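Local structure of uncharacterized protein (Bacteroides ovatus, 4DQA) at residues Y10-E15 / V32-S37; S48-S53 / V110-V115; T158-F163 / V286-V291; T229-T234 / S290-E295. The protein is of unknown function but probably binds carbohydrate, pairing an N-terminal BT_3987-like domain with a concanavalin A-like lectin/glucanase domain. One frame throughout, in Å; residues are numbered along the deposited sequence.

Interaction 1 (Y10-E15 / V32-S37); sequences YFESKE and VSRLSS
Glu12 OE2 is gripped by two groups: NH1 of Arg34 reaches it in a salt bridge of 2.8 Å, and Tyr89 OH is its second partner. The oxygen lies close to the guanidinium plane although the carboxylate is turned 73° against it. The two segments meet at an antiparallel bridge in the E-set-like N-terminal domain, where Tyr10 and Arg34 form a hydrogen-bonded pair: Tyr10 N gives to Arg34 O, and Arg34 N gives to Tyr10 O. Both side chains leave on the same face of the sheet with CG between the backbone N and the carbonyl carbon (chi1 72° and 60°), and they run side by side in the same direction. Arg34 CG lies over one face of the Tyr10 ring, a CH-pi contact 4.0 Å from the centroid, while Tyr10 OH sits above the guanidinium toward its rim. From its own segment the guanidinium is held by Leu35 O, which takes Arg34 NE at 2.9 Å and NH2 at 3.0 Å. Past the bridge, a water accepts from Glu12 N and donates to Val32 O. The same carbonyl oxygen lies in the plane of the Phe11 ring, at its edge, 3.3 Å from Phe11 CD1.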
loop_
_atom_site.group_PDB
_atom_site.type_symbol
_atom_site.label_atom_id
_atom_site.label_comp_id
_atom_site.label_asym_id
_atom_site.label_seq_id
_atom_site.Cartn_x
_atom_site.Cartn_y
_atom_site.Cartn_z
ATOM N N TYR A 10 2.908 -25.727 -28.717
ATOM C CA TYR A 10 3.407 -24.992 -27.572
ATOM C C TYR A 10 3.256 -23.502 -27.793
ATOM O O TYR A 10 2.846 -23.057 -28.863
ATOM C CB TYR A 10 4.878 -25.356 -27.304
ATOM C CG TYR A 10 5.882 -24.822 -28.296
ATOM C CD1 TYR A 10 6.022 -25.395 -29.559
ATOM C CD2 TYR A 10 6.725 -23.764 -27.958
ATOM C CE1 TYR A 10 6.953 -24.902 -30.461
ATOM C CE2 TYR A 10 7.645 -23.274 -28.856
ATOM C CZ TYR A 10 7.765 -23.854 -30.097
ATOM O OH TYR A 10 8.688 -23.365 -30.986
ATOM N N PHE A 11 3.591 -22.730 -26.766
ATOM C CA PHE A 11 3.634 -21.281 -26.872
ATOM C C PHE A 11 5.061 -20.748 -27.054
ATOM O O PHE A 11 5.935 -21.072 -26.272
ATOM C CB PHE A 11 3.031 -20.667 -25.615
ATOM C CG PHE A 11 1.529 -20.779 -25.532
ATOM C CD1 PHE A 11 0.736 -20.097 -26.416
ATOM C CD2 PHE A 11 0.922 -21.530 -24.531
ATOM C CE1 PHE A 11 -0.641 -20.161 -26.306
ATOM C CE2 PHE A 11 -0.454 -21.595 -24.419
ATOM C CZ PHE A 11 -1.227 -20.887 -25.313
ATOM N N GLU A 12 5.266 -19.932 -28.081
ATOM C CA GLU A 12 6.605 -19.460 -28.482
ATOM C C GLU A 12 7.147 -18.472 -27.482
ATOM O O GLU A 12 8.332 -18.499 -27.144
ATOM C CB GLU A 12 6.516 -18.786 -29.849
ATOM C CG GLU A 12 7.826 -18.313 -30.433
ATOM C CD GLU A 12 7.636 -17.844 -31.853
ATOM O OE1 GLU A 12 7.150 -16.709 -32.056
ATOM O OE2 GLU A 12 7.944 -18.624 -32.769
ATOM N N SER A 13 6.277 -17.580 -27.024
ATOM C CA SER A 13 6.648 -16.602 -26.005
ATOM C C SER A 13 5.871 -16.929 -24.750
ATOM O O SER A 13 4.640 -17.020 -24.768
ATOM C CB SER A 13 6.352 -15.168 -26.459
ATOM N N LYS A 14 6.609 -17.109 -23.662
ATOM C CA LYS A 14 6.035 -17.544 -22.402
ATOM C C LYS A 14 5.220 -16.439 -21.729
ATOM O O LYS A 14 4.200 -16.740 -21.144
ATOM C CB LYS A 14 7.153 -18.001 -21.459
ATOM C CG LYS A 14 6.660 -18.560 -20.128
ATOM C CD LYS A 14 7.814 -18.726 -19.132
ATOM C CE LYS A 14 7.350 -19.327 -17.789
ATOM N NZ LYS A 14 8.465 -19.494 -16.773
ATOM N N GLU A 15 5.662 -15.179 -21.839
ATOM C CA GLU A 15 5.149 -14.086 -20.999
ATOM C C GLU A 15 4.894 -12.768 -21.738
ATOM O O GLU A 15 5.689 -12.354 -22.584
ATOM C CB GLU A 15 6.143 -13.792 -19.864
ATOM C CG GLU A 15 6.559 -14.999 -19.058
ATOM C CD GLU A 15 7.352 -14.623 -17.823
ATOM O OE1 GLU A 15 7.889 -13.492 -17.754
ATOM O OE2 GLU A 15 7.434 -15.472 -16.918
ATOM N N VAL A 32 -1.967 -16.984 -29.583
ATOM C CA VAL A 32 -1.453 -17.827 -30.654
ATOM C C VAL A 32 -0.501 -18.887 -30.100
ATOM O O VAL A 32 0.412 -18.577 -29.327
ATOM C CB VAL A 32 -0.698 -16.975 -31.694
ATOM C CG1 VAL A 32 -0.105 -17.832 -32.782
ATOM C CG2 VAL A 32 -1.633 -15.949 -32.310
ATOM N N SER A 33 -0.731 -20.133 -30.483
ATOM C CA SER A 33 0.186 -21.215 -30.213
ATOM C C SER A 33 0.849 -21.636 -31.509
ATOM O O SER A 33 0.479 -21.150 -32.578
ATOM C CB SER A 33 -0.568 -22.393 -29.592
ATOM O OG SER A 33 -1.596 -22.871 -30.441
ATOM N N ARG A 34 1.845 -22.512 -31.421
ATOM C CA ARG A 34 2.549 -22.978 -32.623
ATOM C C ARG A 34 2.997 -24.435 -32.535
ATOM O O ARG A 34 2.958 -25.060 -31.482
ATOM C CB ARG A 34 3.776 -22.114 -32.915
ATOM C CG ARG A 34 4.818 -22.093 -31.810
ATOM C CD ARG A 34 6.133 -21.557 -32.340
ATOM N NE ARG A 34 6.752 -22.502 -33.257
ATOM C CZ ARG A 34 7.906 -22.300 -33.886
ATOM N NH1 ARG A 34 8.570 -21.159 -33.722
ATOM N NH2 ARG A 34 8.389 -23.239 -34.687
ATOM N N LEU A 35 3.436 -24.946 -33.684
ATOM C CA LEU A 35 4.044 -26.263 -33.781
ATOM C C LEU A 35 5.563 -26.190 -33.677
ATOM O O LEU A 35 6.189 -25.187 -34.043
ATOM C CB LEU A 35 3.706 -26.886 -35.136
ATOM C CG LEU A 35 2.308 -27.460 -35.315
ATOM C CD1 LEU A 35 2.080 -27.833 -36.780
ATOM C CD2 LEU A 35 2.142 -28.661 -34.426
ATOM N N SER A 36 6.159 -27.277 -33.206
ATOM C CA SER A 36 7.616 -27.351 -33.114
ATOM C C SER A 36 8.215 -27.424 -34.523
ATOM O O SER A 36 9.280 -26.857 -34.796
ATOM C CB SER A 36 8.013 -28.560 -32.277
ATOM O OG SER A 36 7.358 -29.721 -32.755
ATOM N N SER A 37 7.507 -28.112 -35.411
ATOM C CA SER A 37 7.860 -28.172 -36.830
ATOM C C SER A 37 6.587 -28.397 -37.633
ATOM O O SER A 37 5.614 -28.934 -37.109
ATOM C CB SER A 37 8.844 -29.312 -37.091
ATOM O OG SER A 37 8.302 -30.557 -36.675
HETATM O O HOH W 1 10.869 -25.457 -32.347
HETATM O O HOH W 2 3.240 -18.896 -29.889
#

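Interaction 2 (S48-S53 / V110-V115); sequences SVAEPS and VLPMRV
Ser48 and Arg114 exchange two backbone hydrogen bonds, Ser48 N giving to Arg114 O and Arg114 N returning one to Ser48 O at 2.8 Å, as antiparallel neighbours in a sheet of the N-terminal domain. Beyond the non-hydrogen-bonded pair Val49-Met113, Ala50 N gives to Pro112 O at 2.9 Å in a nearly straight bond (171°); Pro112, lacking an N-H, takes part in this pairing as acceptor only. Apolar side chains meet at three points. Val49 CG1 meets Leu111 CD1 at 4.0 Å, the two side chains crossing at about a right angle, and Val49 CG2 touches SE of selenomethionine 113. That chain bends at chi2 and chi3 (-65° and -45°), which brings CE back to 3.3 Å from Ser48 O. Ala50 CB rests against CB and CG of Pro112. Polar groups work at the margin: Ser48 OG bonds His116, and one water accepts from both the backbone Glu51 N and Arg114 NH2, tying the turn before helix 52-62 to the strand. The register is thus set by main-chain bonds, while the apolar contacts come from Val49 with Leu111 and Met113, and from Ala50 with Pro112.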
loop_
_atom_site.group_PDB
_atom_site.type_symbol
_atom_site.label_atom_id
_atom_site.label_comp_id
_atom_site.label_asym_id
_atom_site.label_seq_id
_atom_site.Cartn_x
_atom_site.Cartn_y
_atom_site.Cartn_z
ATOM N N SER A 48 -7.818 -23.004 -22.769
ATOM C CA SER A 48 -8.571 -22.859 -21.538
ATOM C C SER A 48 -7.779 -22.016 -20.562
ATOM O O SER A 48 -6.573 -21.842 -20.717
ATOM C CB SER A 48 -8.845 -24.211 -20.907
ATOM O OG SER A 48 -7.623 -24.842 -20.520
ATOM N N VAL A 49 -8.449 -21.486 -19.552
ATOM C CA VAL A 49 -7.734 -20.803 -18.471
ATOM C C VAL A 49 -7.141 -21.862 -17.573
ATOM O O VAL A 49 -7.810 -22.825 -17.182
ATOM C CB VAL A 49 -8.672 -19.901 -17.692
ATOM C CG1 VAL A 49 -7.952 -19.259 -16.498
ATOM C CG2 VAL A 49 -9.279 -18.843 -18.613
ATOM N N ALA A 50 -5.854 -21.743 -17.280
ATOM C CA ALA A 50 -5.178 -22.727 -16.468
ATOM C C ALA A 50 -5.632 -22.681 -15.008
ATOM O O ALA A 50 -6.203 -21.705 -14.554
ATOM C CB ALA A 50 -3.673 -22.510 -16.527
ATOM N N GLU A 51 -5.343 -23.750 -14.293
ATOM C CA GLU A 51 -5.686 -23.846 -12.882
ATOM C C GLU A 51 -4.980 -22.770 -12.062
ATOM O O GLU A 51 -3.828 -22.433 -12.328
ATOM C CB GLU A 51 -5.268 -25.210 -12.348
ATOM C CG GLU A 51 -6.037 -26.391 -12.943
ATOM C CD GLU A 51 -7.375 -26.632 -12.262
ATOM O OE1 GLU A 51 -7.940 -25.688 -11.659
ATOM O OE2 GLU A 51 -7.860 -27.782 -12.314
ATOM N N PRO A 52 -5.660 -22.222 -11.044
ATOM C CA PRO A 52 -4.989 -21.235 -10.191
ATOM C C PRO A 52 -3.678 -21.748 -9.576
ATOM O O PRO A 52 -2.802 -20.919 -9.324
ATOM C CB PRO A 52 -6.026 -20.952 -9.098
ATOM C CG PRO A 52 -7.342 -21.214 -9.756
ATOM C CD PRO A 52 -7.092 -22.363 -10.711
ATOM N N SER A 53 -3.542 -23.058 -9.349
ATOM C CA SER A 53 -2.309 -23.615 -8.788
ATOM C C SER A 53 -1.091 -23.373 -9.686
ATOM O O SER A 53 0.031 -23.342 -9.182
ATOM C CB SER A 53 -2.433 -25.129 -8.445
ATOM O OG SER A 53 -2.671 -25.892 -9.600
ATOM N N VAL A 110 -2.453 -11.897 -13.160
ATOM C CA VAL A 110 -2.027 -12.770 -14.237
ATOM C C VAL A 110 -3.201 -13.575 -14.750
ATOM O O VAL A 110 -4.103 -13.967 -14.000
ATOM C CB VAL A 110 -0.882 -13.700 -13.772
ATOM C CG1 VAL A 110 -1.325 -14.529 -12.571
ATOM C CG2 VAL A 110 -0.378 -14.599 -14.911
ATOM N N LEU A 111 -3.175 -13.820 -16.047
ATOM C CA LEU A 111 -4.092 -14.742 -16.689
ATOM C C LEU A 111 -3.232 -15.793 -17.383
ATOM O O LEU A 111 -2.558 -15.488 -18.370
ATOM C CB LEU A 111 -4.965 -14.009 -17.717
ATOM C CG LEU A 111 -5.901 -14.916 -18.516
ATOM C CD1 LEU A 111 -6.917 -15.541 -17.606
ATOM C CD2 LEU A 111 -6.596 -14.130 -19.626
ATOM N N PRO A 112 -3.239 -17.030 -16.877
ATOM C CA PRO A 112 -2.468 -18.097 -17.503
ATOM C C PRO A 112 -3.363 -18.870 -18.443
ATOM O O PRO A 112 -4.418 -19.324 -18.011
ATOM C CB PRO A 112 -2.040 -18.961 -16.318
ATOM C CG PRO A 112 -3.154 -18.802 -15.320
ATOM C CD PRO A 112 -3.746 -17.420 -15.550
HETATM N N MSE A 113 -2.981 -18.957 -19.712
HETATM C CA MSE A 113 -3.768 -19.693 -20.695
HETATM C C MSE A 113 -3.068 -20.987 -21.090
HETATM O O MSE A 113 -1.894 -20.985 -21.422
HETATM C CB MSE A 113 -3.950 -18.850 -21.947
HETATM C CG MSE A 113 -4.622 -17.503 -21.743
HETATM SE SE MSE A 113 -6.470 -17.717 -21.158
HETATM C CE MSE A 113 -7.064 -19.059 -22.339
ATOM N N ARG A 114 -3.813 -22.081 -21.074
ATOM C CA ARG A 114 -3.311 -23.371 -21.474
ATOM C C ARG A 114 -3.724 -23.671 -22.884
ATOM O O ARG A 114 -4.835 -23.346 -23.284
ATOM C CB ARG A 114 -3.884 -24.451 -20.560
ATOM C CG ARG A 114 -3.347 -25.831 -20.845
ATOM C CD ARG A 114 -3.741 -26.787 -19.756
ATOM N NE ARG A 114 -3.016 -26.587 -18.499
ATOM C CZ ARG A 114 -1.880 -27.205 -18.177
ATOM N NH1 ARG A 114 -1.304 -28.035 -19.044
ATOM N NH2 ARG A 114 -1.320 -26.998 -16.983
ATOM N N VAL A 115 -2.828 -24.300 -23.640
ATOM C CA VAL A 115 -3.185 -24.827 -24.953
ATOM C C VAL A 115 -3.307 -26.348 -24.877
ATOM O O VAL A 115 -2.569 -27.029 -24.137
ATOM C CB VAL A 115 -2.188 -24.377 -26.069
ATOM C CG1 VAL A 115 -0.782 -24.916 -25.801
ATOM C CG2 VAL A 115 -2.671 -24.814 -27.452
HETATM O O HOH W 3 -3.805 -26.101 -15.654
#

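Interaction 3 (T158-F163 / V286-V291); sequences TFFSSF and VRVWSV
The Phe160 ring takes Thr158 CG2 over one face, 3.7 Å above the plane and toward the rim, while Ser290 CB comes to its edge at 4.0 Å from CE1. Phe154 meets the same ring edge-to-face. These groups lie where the loop entering strand 163-171 passes the end of strand 282-289, two neighbouring antiparallel strands of the concanavalin A-like domain. Phe160 CG stands anti to the carbonyl carbon (chi1 -71°), and at the far end of the ring CZ reaches Val288 CG1 at 3.8 Å; the two side chains cross at about a right angle. The second ring, Phe163, has Ser161 O in its plane at the edge, and Phe256 packs against it edge-to-face. Its CG lies between the backbone N and the carbonyl carbon (chi1 72°), and the ring leads away from 286-291, leaving CB and the main chain to make the contact. No hydrogen bond crosses between the segments here: Ser162 O and Ser290 O, both acceptors, approach to 3.1 Å. Polar ends are satisfied elsewhere, Ser162 OG by Gln232 N and Trp289 NE1 by Glu166. The main chains come close at Phe163, whose C lies 3.1 Å from Val291 O, itself bonded to Thr164 OG1. Phe163 CA makes a C-H...O contact of 3.2 Å to Trp289 O, and Phe163 CB lies 3.3 Å from the same oxygen.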
loop_
_atom_site.group_PDB
_atom_site.type_symbol
_atom_site.label_atom_id
_atom_site.label_comp_id
_atom_site.label_asym_id
_atom_site.label_seq_id
_atom_site.Cartn_x
_atom_site.Cartn_y
_atom_site.Cartn_z
ATOM N N THR A 158 -7.232 0.732 26.653
ATOM C CA THR A 158 -6.189 0.526 25.679
ATOM C C THR A 158 -4.895 0.832 26.386
ATOM O O THR A 158 -4.738 1.869 27.054
ATOM C CB THR A 158 -6.355 1.423 24.438
ATOM O OG1 THR A 158 -7.481 0.955 23.673
ATOM C CG2 THR A 158 -5.122 1.343 23.549
ATOM N N PHE A 159 -3.969 -0.093 26.223
ATOM C CA PHE A 159 -2.642 0.093 26.720
ATOM C C PHE A 159 -1.766 -0.475 25.643
ATOM O O PHE A 159 -1.785 -1.668 25.357
ATOM C CB PHE A 159 -2.462 -0.623 28.062
ATOM C CG PHE A 159 -1.152 -0.354 28.710
ATOM C CD1 PHE A 159 -0.919 0.841 29.375
ATOM C CD2 PHE A 159 -0.144 -1.295 28.655
ATOM C CE1 PHE A 159 0.302 1.089 29.972
ATOM C CE2 PHE A 159 1.080 -1.049 29.242
ATOM C CZ PHE A 159 1.303 0.142 29.901
ATOM N N PHE A 160 -1.057 0.401 24.966
ATOM C CA PHE A 160 -0.175 -0.050 23.926
ATOM C C PHE A 160 1.120 -0.500 24.579
ATOM O O PHE A 160 1.795 0.284 25.249
ATOM C CB PHE A 160 0.103 1.081 22.945
ATOM C CG PHE A 160 -1.078 1.465 22.073
ATOM C CD1 PHE A 160 -1.813 0.513 21.389
ATOM C CD2 PHE A 160 -1.429 2.800 21.922
ATOM C CE1 PHE A 160 -2.885 0.882 20.570
ATOM C CE2 PHE A 160 -2.505 3.164 21.117
ATOM C CZ PHE A 160 -3.228 2.208 20.437
ATOM N N SER A 161 1.468 -1.767 24.401
ATOM C CA SER A 161 2.764 -2.240 24.838
ATOM C C SER A 161 3.697 -2.096 23.670
ATOM O O SER A 161 4.495 -1.167 23.621
ATOM C CB SER A 161 2.688 -3.675 25.380
ATOM O OG SER A 161 2.025 -4.527 24.468
ATOM N N SER A 162 3.571 -2.974 22.686
ATOM C CA SER A 162 4.233 -2.741 21.410
ATOM C C SER A 162 3.307 -1.910 20.532
ATOM O O SER A 162 2.084 -2.055 20.588
ATOM C CB SER A 162 4.562 -4.049 20.723
ATOM O OG SER A 162 5.450 -4.794 21.551
ATOM N N PHE A 163 3.871 -1.003 19.751
ATOM C CA PHE A 163 3.025 -0.160 18.922
ATOM C C PHE A 163 3.809 0.461 17.788
ATOM O O PHE A 163 5.044 0.401 17.745
ATOM C CB PHE A 163 2.379 0.937 19.770
ATOM C CG PHE A 163 3.341 1.995 20.194
ATOM C CD1 PHE A 163 4.120 1.809 21.315
ATOM C CD2 PHE A 163 3.500 3.149 19.443
ATOM C CE1 PHE A 163 5.048 2.762 21.711
ATOM C CE2 PHE A 163 4.431 4.117 19.838
ATOM C CZ PHE A 163 5.202 3.903 20.968
ATOM N N VAL A 286 -2.282 7.877 7.649
ATOM C CA VAL A 286 -1.965 7.991 9.078
ATOM C C VAL A 286 -2.485 6.775 9.823
ATOM O O VAL A 286 -3.670 6.447 9.717
ATOM C CB VAL A 286 -2.625 9.246 9.657
ATOM C CG1 VAL A 286 -2.401 9.356 11.152
ATOM C CG2 VAL A 286 -2.139 10.501 8.947
ATOM N N ARG A 287 -1.606 6.074 10.534
ATOM C CA ARG A 287 -1.987 4.828 11.205
ATOM C C ARG A 287 -1.406 4.695 12.578
ATOM O O ARG A 287 -0.288 5.123 12.833
ATOM C CB ARG A 287 -1.548 3.610 10.392
ATOM C CG ARG A 287 -1.879 3.705 8.907
ATOM C CD ARG A 287 -1.341 2.485 8.160
ATOM N NE ARG A 287 -1.405 2.722 6.716
ATOM C CZ ARG A 287 -0.497 2.330 5.846
ATOM N NH1 ARG A 287 0.569 1.643 6.239
ATOM N NH2 ARG A 287 -0.657 2.606 4.562
ATOM N N VAL A 288 -2.142 4.005 13.444
ATOM C CA VAL A 288 -1.602 3.549 14.722
ATOM C C VAL A 288 -1.855 2.056 14.788
ATOM O O VAL A 288 -2.965 1.605 14.497
ATOM C CB VAL A 288 -2.290 4.192 15.914
ATOM C CG1 VAL A 288 -1.724 3.618 17.222
ATOM C CG2 VAL A 288 -2.097 5.695 15.911
ATOM N N TRP A 289 -0.827 1.295 15.155
ATOM C CA TRP A 289 -0.946 -0.149 15.305
ATOM C C TRP A 289 -0.634 -0.531 16.732
ATOM O O TRP A 289 0.203 0.095 17.387
ATOM C CB TRP A 289 0.078 -0.877 14.425
ATOM C CG TRP A 289 0.018 -0.614 12.967
ATOM C CD1 TRP A 289 0.517 0.477 12.304
ATOM C CD2 TRP A 289 -0.514 -1.489 11.956
ATOM N NE1 TRP A 289 0.303 0.344 10.952
ATOM C CE2 TRP A 289 -0.315 -0.863 10.717
ATOM C CE3 TRP A 289 -1.156 -2.738 11.985
ATOM C CZ2 TRP A 289 -0.729 -1.431 9.512
ATOM C CZ3 TRP A 289 -1.571 -3.302 10.783
ATOM C CH2 TRP A 289 -1.356 -2.646 9.568
ATOM N N SER A 290 -1.250 -1.621 17.190
ATOM C CA SER A 290 -0.945 -2.196 18.494
ATOM C C SER A 290 0.122 -3.307 18.430
ATOM O O SER A 290 0.175 -4.198 19.298
ATOM C CB SER A 290 -2.232 -2.742 19.108
ATOM O OG SER A 290 -2.806 -3.716 18.256
ATOM N N VAL A 291 0.956 -3.255 17.392
ATOM C CA VAL A 291 2.138 -4.089 17.259
ATOM C C VAL A 291 3.281 -3.233 16.746
ATOM O O VAL A 291 3.040 -2.124 16.226
ATOM C CB VAL A 291 1.910 -5.229 16.249
ATOM C CG1 VAL A 291 0.782 -6.118 16.737
ATOM C CG2 VAL A 291 1.617 -4.691 14.842
#

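Interaction 4 (T229-T234 / S290-E295); sequences TYDQPT and SVARTE
A single methyl carries much of this contact: Ala292 CB points toward the end of strand 223-231 and comes within 3.4 Å of Tyr230 O, with no direct hydrogen bond between the segments. Asp231 adds its own CB, 4.0 Å from Ala292 CB. Further along, Thr229 CG2 lies 3.6 Å from Arg293 O. The hydroxyl of the same threonine, between the backbone N and the carbonyl carbon (chi1 66°), shares a water with that carbonyl: the water is 3.0 Å from Thr229 OG1 and donates to Arg293 O at 2.8 Å. Thr229 thus meets one oxygen twice, directly by its methyl and through water by its hydroxyl. In one of its two deposited conformers Asp231 turns its carboxylate to its own segment, where OD1 accepts from Thr234 N at 3.2 Å from above the carboxylate plane, tentatively an Asx motif at the turn leading to strand 236-241. Thr164 OG1, on strand 163-171, bonds both Val291 O and Arg293 N. In the concanavalin A-like domain, the loop 290-295 leaves strand 282-289, passes the end of strand 223-231, and enters helix 295-300 with Thr294 as its N-cap.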
loop_
_atom_site.group_PDB
_atom_site.type_symbol
_atom_site.label_atom_id
_atom_site.label_comp_id
_atom_site.label_asym_id
_atom_site.label_seq_id
_atom_site.Cartn_x
_atom_site.Cartn_y
_atom_site.Cartn_z
ATOM N N THR A 229 8.298 2.951 16.030
ATOM C CA THR A 229 7.915 1.629 16.524
ATOM C C THR A 229 8.505 1.416 17.904
ATOM O O THR A 229 9.559 1.962 18.233
ATOM C CB THR A 229 8.375 0.475 15.602
ATOM O OG1 THR A 229 9.805 0.385 15.582
ATOM C CG2 THR A 229 7.837 0.651 14.182
ATOM N N TYR A 230 7.819 0.624 18.711
ATOM C CA TYR A 230 8.415 0.115 19.947
ATOM C C TYR A 230 8.007 -1.333 20.093
ATOM O O TYR A 230 6.830 -1.657 20.017
ATOM C CB TYR A 230 7.907 0.890 21.149
ATOM C CG TYR A 230 8.366 0.379 22.497
ATOM C CD1 TYR A 230 9.711 0.171 22.774
ATOM C CD2 TYR A 230 7.451 0.171 23.509
ATOM C CE1 TYR A 230 10.131 -0.250 24.032
ATOM C CE2 TYR A 230 7.864 -0.250 24.770
ATOM C CZ TYR A 230 9.195 -0.449 25.019
ATOM O OH TYR A 230 9.584 -0.867 26.267
ATOM N N ASP A 231 9.011 -2.179 20.268
ATOM C CA ASP A 231 8.831 -3.605 20.516
ATOM C C ASP A 231 9.066 -3.806 22.006
ATOM O O ASP A 231 10.208 -3.805 22.455
ATOM C CB ASP A 231 9.851 -4.387 19.694
ATOM C CG ASP A 231 9.626 -5.888 19.734
ATOM O OD1 ASP A 231 9.489 -6.462 20.839
ATOM O OD2 ASP A 231 9.596 -6.492 18.639
ATOM N N GLN A 232 7.995 -3.948 22.766
ATOM C CA GLN A 232 8.138 -3.966 24.213
ATOM C C GLN A 232 8.976 -5.148 24.742
ATOM O O GLN A 232 9.798 -4.961 25.635
ATOM C CB GLN A 232 6.761 -3.897 24.879
ATOM C CG GLN A 232 6.795 -4.040 26.398
ATOM C CD GLN A 232 6.722 -5.489 26.838
ATOM O OE1 GLN A 232 5.989 -6.289 26.249
ATOM N NE2 GLN A 232 7.478 -5.836 27.875
ATOM N N PRO A 233 8.804 -6.358 24.179
ATOM C CA PRO A 233 9.651 -7.431 24.705
ATOM C C PRO A 233 11.143 -7.232 24.468
ATOM O O PRO A 233 11.943 -7.571 25.353
ATOM C CB PRO A 233 9.160 -8.677 23.943
ATOM C CG PRO A 233 7.788 -8.381 23.583
ATOM C CD PRO A 233 7.678 -6.882 23.385
ATOM N N THR A 234 11.537 -6.742 23.300
ATOM C CA THR A 234 12.957 -6.573 23.037
ATOM C C THR A 234 13.446 -5.269 23.624
ATOM O O THR A 234 14.652 -5.074 23.825
ATOM C CB THR A 234 13.300 -6.581 21.561
ATOM O OG1 THR A 234 12.710 -5.431 20.934
ATOM C CG2 THR A 234 12.810 -7.853 20.889
ATOM N N SER A 290 -1.250 -1.621 17.190
ATOM C CA SER A 290 -0.945 -2.196 18.494
ATOM C C SER A 290 0.122 -3.307 18.430
ATOM O O SER A 290 0.175 -4.198 19.298
ATOM C CB SER A 290 -2.232 -2.742 19.108
ATOM O OG SER A 290 -2.806 -3.716 18.256
ATOM N N VAL A 291 0.956 -3.255 17.392
ATOM C CA VAL A 291 2.138 -4.089 17.259
ATOM C C VAL A 291 3.281 -3.233 16.746
ATOM O O VAL A 291 3.040 -2.124 16.226
ATOM C CB VAL A 291 1.910 -5.229 16.249
ATOM C CG1 VAL A 291 0.782 -6.118 16.737
ATOM C CG2 VAL A 291 1.617 -4.691 14.842
ATOM N N ALA A 292 4.507 -3.725 16.899
ATOM C CA ALA A 292 5.658 -3.095 16.277
ATOM C C ALA A 292 5.749 -3.634 14.852
ATOM O O ALA A 292 6.068 -4.808 14.639
ATOM C CB ALA A 292 6.950 -3.405 17.052
ATOM N N ARG A 293 5.459 -2.793 13.867
ATOM C CA ARG A 293 5.554 -3.232 12.499
ATOM C C ARG A 293 7.022 -3.403 12.129
ATOM O O ARG A 293 7.871 -2.592 12.515
ATOM C CB ARG A 293 4.881 -2.206 11.579
ATOM C CG ARG A 293 3.383 -2.067 11.802
ATOM C CD ARG A 293 2.620 -3.232 11.208
ATOM N NE ARG A 293 2.418 -3.010 9.789
ATOM C CZ ARG A 293 1.827 -3.875 8.975
ATOM N NH1 ARG A 293 1.436 -5.055 9.425
ATOM N NH2 ARG A 293 1.656 -3.556 7.703
ATOM N N THR A 294 7.324 -4.435 11.382
ATOM C CA THR A 294 8.702 -4.672 10.987
ATOM C C THR A 294 9.092 -3.656 9.899
ATOM O O THR A 294 8.220 -3.027 9.273
ATOM C CB THR A 294 8.883 -6.081 10.422
ATOM O OG1 THR A 294 8.146 -6.204 9.204
ATOM C CG2 THR A 294 8.385 -7.170 11.414
ATOM N N GLU A 295 10.398 -3.504 9.668
ATOM C CA GLU A 295 10.890 -2.642 8.580
ATOM C C GLU A 295 10.248 -3.035 7.257
ATOM O O GLU A 295 9.836 -2.172 6.482
ATOM C CB GLU A 295 12.408 -2.762 8.430
ATOM C CG GLU A 295 13.191 -2.263 9.591
ATOM C CD GLU A 295 14.653 -2.033 9.235
ATOM O OE1 GLU A 295 14.978 -2.029 8.021
ATOM O OE2 GLU A 295 15.467 -1.864 10.172
HETATM O O HOH W 4 10.262 -1.933 13.796
#

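Overall arrangement
The four contacts fall into two pairs, one in each domain. Interactions 1 and 2 have centres about 15 Å apart and touch through the Phe11 ring, whose CE2 lies 3.4 Å from Met113 O and 3.6 Å from Val115 CG1, so the two sheets of the N-terminal domain pack there. Interactions 3 and 4 are closer, with centres about 9 Å apart, and share Ser290 and Val291; Phe163 O and Tyr230 N, 2.9 Å apart, probably form a hydrogen bond between them, and strand 163-171 lies between strands 223-231 and 282-289. Between the pairs nothing touches: interactions 1 and 3 stand about 53 Å apart, centre to centre, on opposite sides of the chain's centre.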